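PDB 1WLU: phenylacetic acid degradation protein PaaI from Thermus thermophilus HB8, which probably hydrolyses acyl-CoA thioesters as a hot dog fold thioesterase linked to phenylacetic acid degradation, and binds coenzyme A. Local coordinates for residues Gly25-Ala29 with Asp30-Leu34. Sequence-based numbering, arbitrary orientation.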
ATOM      1  N   GLY A  25      22.100  -5.721   8.232  1.00 15.11           N
ATOM      2  CA  GLY A  25      21.970  -6.657   9.328  1.00 17.02           C
ATOM      3  C   GLY A  25      22.170  -8.069   8.825  1.00 17.52           C
ATOM      4  O   GLY A  25      22.352  -8.295   7.631  1.00 19.57           O
ATOM      5  N   GLU A  26      22.159  -9.020   9.746  1.00 17.54           N
ATOM      6  CA  GLU A  26      22.309 -10.419   9.385  1.00 18.82           C
ATOM      7  C   GLU A  26      21.130 -11.149  10.001  1.00 17.77           C
ATOM      8  O   GLU A  26      20.732 -10.849  11.127  1.00 18.26           O
ATOM      9  CB  GLU A  26      23.618 -10.990   9.940  1.00 20.92           C
ATOM     10  CG  GLU A  26      23.892 -12.422   9.492  1.00 26.09           C
ATOM     11  CD  GLU A  26      25.196 -12.974  10.037  1.00 29.95           C
ATOM     12  OE1 GLU A  26      26.241 -12.315   9.860  1.00 32.13           O
ATOM     13  OE2 GLU A  26      25.177 -14.071  10.634  1.00 31.74           O
ATOM     14  N   VAL A  27      20.556 -12.086   9.258  1.00 16.49           N
ATOM     15  CA  VAL A  27      19.431 -12.853   9.769  1.00 17.07           C
ATOM     16  C   VAL A  27      19.969 -13.854  10.786  1.00 16.61           C
ATOM     17  O   VAL A  27      20.735 -14.752  10.437  1.00 19.21           O
ATOM     18  CB  VAL A  27      18.706 -13.613   8.638  1.00 16.83           C
ATOM     19  CG1 VAL A  27      17.548 -14.418   9.212  1.00 17.08           C
ATOM     20  CG2 VAL A  27      18.197 -12.628   7.593  1.00 17.78           C
ATOM     21  N   ARG A  28      19.584 -13.675  12.044  1.00 16.42           N
ATOM     22  CA  ARG A  28      20.024 -14.565  13.112  1.00 17.41           C
ATOM     23  C   ARG A  28      18.939 -15.594  13.397  1.00 17.56           C
ATOM     24  O   ARG A  28      17.831 -15.512  12.866  1.00 16.90           O
ATOM     25  CB  ARG A  28      20.323 -13.766  14.382  1.00 19.97           C
ATOM     26  CG  ARG A  28      21.367 -12.677  14.196  1.00 21.57           C
ATOM     27  CD  ARG A  28      21.617 -11.906  15.487  1.00 27.56           C
ATOM     28  NE  ARG A  28      20.380 -11.401  16.077  1.00 30.16           N
ATOM     29  CZ  ARG A  28      20.319 -10.392  16.942  1.00 31.23           C
ATOM     30  NH1 ARG A  28      21.428  -9.772  17.320  1.00 30.80           N
ATOM     31  NH2 ARG A  28      19.147 -10.002  17.427  1.00 25.84           N
ATOM     32  N   ALA A  29      19.263 -16.564  14.245  1.00 17.70           N
ATOM     33  CA  ALA A  29      18.318 -17.613  14.602  1.00 18.01           C
ATOM     34  C   ALA A  29      17.034 -17.050  15.206  1.00 17.69           C
ATOM     35  O   ALA A  29      15.944 -17.563  14.947  1.00 18.38           O
ATOM     36  CB  ALA A  29      18.973 -18.583  15.581  1.00 19.18           C
ATOM     37  N   ASP A  30      17.164 -15.997  16.007  1.00 18.20           N
ATOM     38  CA  ASP A  30      16.009 -15.384  16.657  1.00 18.87           C
ATOM     39  C   ASP A  30      15.173 -14.510  15.726  1.00 17.33           C
ATOM     40  O   ASP A  30      14.165 -13.952  16.147  1.00 17.72           O
ATOM     41  CB  ASP A  30      16.465 -14.559  17.867  1.00 21.87           C
ATOM     42  CG  ASP A  30      17.405 -13.428  17.488  1.00 25.44           C
ATOM     43  OD1 ASP A  30      18.423 -13.694  16.818  1.00 28.39           O
ATOM     44  OD2 ASP A  30      17.130 -12.268  17.867  1.00 30.04           O
ATOM     45  N   HIS A  31      15.589 -14.408  14.468  1.00 16.08           N
ATOM     46  CA  HIS A  31      14.874 -13.596  13.481  1.00 15.37           C
ATOM     47  C   HIS A  31      14.007 -14.436  12.554  1.00 16.11           C
ATOM     48  O   HIS A  31      13.317 -13.898  11.688  1.00 16.31           O
ATOM     49  CB  HIS A  31      15.870 -12.798  12.640  1.00 16.13           C
ATOM     50  CG  HIS A  31      16.695 -11.839  13.436  1.00 16.09           C
ATOM     51  ND1 HIS A  31      17.933 -11.401  13.019  1.00 18.30           N
ATOM     52  CD2 HIS A  31      16.456 -11.222  14.618  1.00 18.32           C
ATOM     53  CE1 HIS A  31      18.422 -10.558  13.911  1.00 18.33           C
ATOM     54  NE2 HIS A  31      17.546 -10.432  14.890  1.00 18.38           N
ATOM     55  N   LEU A  32      14.042 -15.752  12.732  1.00 15.23           N
ATOM     56  CA  LEU A  32      13.258 -16.644  11.889  1.00 15.67           C
ATOM     57  C   LEU A  32      11.811 -16.741  12.347  1.00 16.28           C
ATOM     58  O   LEU A  32      11.505 -16.548  13.524  1.00 16.91           O
ATOM     59  CB  LEU A  32      13.886 -18.040  11.872  1.00 17.03           C
ATOM     60  CG  LEU A  32      15.340 -18.116  11.401  1.00 16.83           C
ATOM     61  CD1 LEU A  32      15.800 -19.569  11.413  1.00 18.50           C
ATOM     62  CD2 LEU A  32      15.467 -17.528  10.001  1.00 17.24           C
ATOM     63  N   ASN A  33      10.926 -17.039  11.402  1.00 16.71           N
ATOM     64  CA  ASN A  33       9.504 -17.174  11.688  1.00 17.84           C
ATOM     65  C   ASN A  33       9.124 -18.649  11.772  1.00 19.66           C
ATOM     66  O   ASN A  33       9.993 -19.522  11.798  1.00 19.93           O
ATOM     67  CB  ASN A  33       8.674 -16.501  10.593  1.00 17.94           C
ATOM     68  CG  ASN A  33       9.005 -17.026   9.213  1.00 18.68           C
ATOM     69  OD1 ASN A  33       9.408 -18.178   9.060  1.00 18.69           O
ATOM     70  ND2 ASN A  33       8.825 -16.186   8.196  1.00 19.38           N
ATOM     71  N   LEU A  34       7.821 -18.911  11.798  1.00 20.93           N
ATOM     72  CA  LEU A  34       7.301 -20.272  11.878  1.00 22.89           C
ATOM     73  C   LEU A  34       7.610 -21.077  10.617  1.00 23.79           C
ATOM     74  O   LEU A  34       7.449 -22.296  10.602  1.00 25.37           O
ATOM     75  CB  LEU A  34       5.784 -20.250  12.105  1.00 24.24           C
ATOM     76  CG  LEU A  34       4.883 -19.771  10.959  1.00 24.30           C
ATOM     77  CD1 LEU A  34       3.425 -20.000  11.344  1.00 27.07           C
ATOM     78  CD2 LEU A  34       5.134 -18.298  10.655  1.00 26.33           C
TER
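R28 packs its CB over the ring of H31 and bends on past the ring's rim toward D30, and the three side chains show how a single tight turn can be held by polar groups two and three residues apart. CB of R28 lies 4.0 Å from the centroid of the H31 imidazole, as a CH-pi contact, and OD1 of D30 stands above the same face, offset toward the rim. With CG anti to the carbonyl carbon (chi1 -57°) and a bend at chi3, the arginine passes along the CE1-NE2 rim, and its guanidinium approaches obliquely, its plane 26° from that of the ring. NH2 thereby makes a weak hydrogen bond to NE2 of H31 and a salt bridge to D30, meeting the syn lone pair of OD2 at 3.1 Å, with OD2 lying out of the guanidinium plane. A weak bond from NE of R28 to OD1 of D30 makes the ion pair two-pronged, but the main polar partner of NH2 is the backbone oxygen of A8 in the same chain. Were R28 shortened to alanine, the D30 carboxylate would probably lose its charged mate, and NE2 of H31 and O of A8 their bonds from NH2.

The other ring nitrogen, ND1, gives a weak bond of 3.4 Å to O of E26, which lies at the ring edge, while F42 stacks with the imidazole. Separately, CG1 of V27 meets CD2 of L32 at 3.8 Å, the two side chains crossing at about a right angle. The backbone closes the turn: N of H31 donates to O of R28 at 3.0 Å, and a weaker bond joins N of L32 to O of A29. This i to i+3 pattern is that of a short 3-10 turn, here leading out of strand 20-26 into the loop before helix 40-56, the long helix of the hot dog fold.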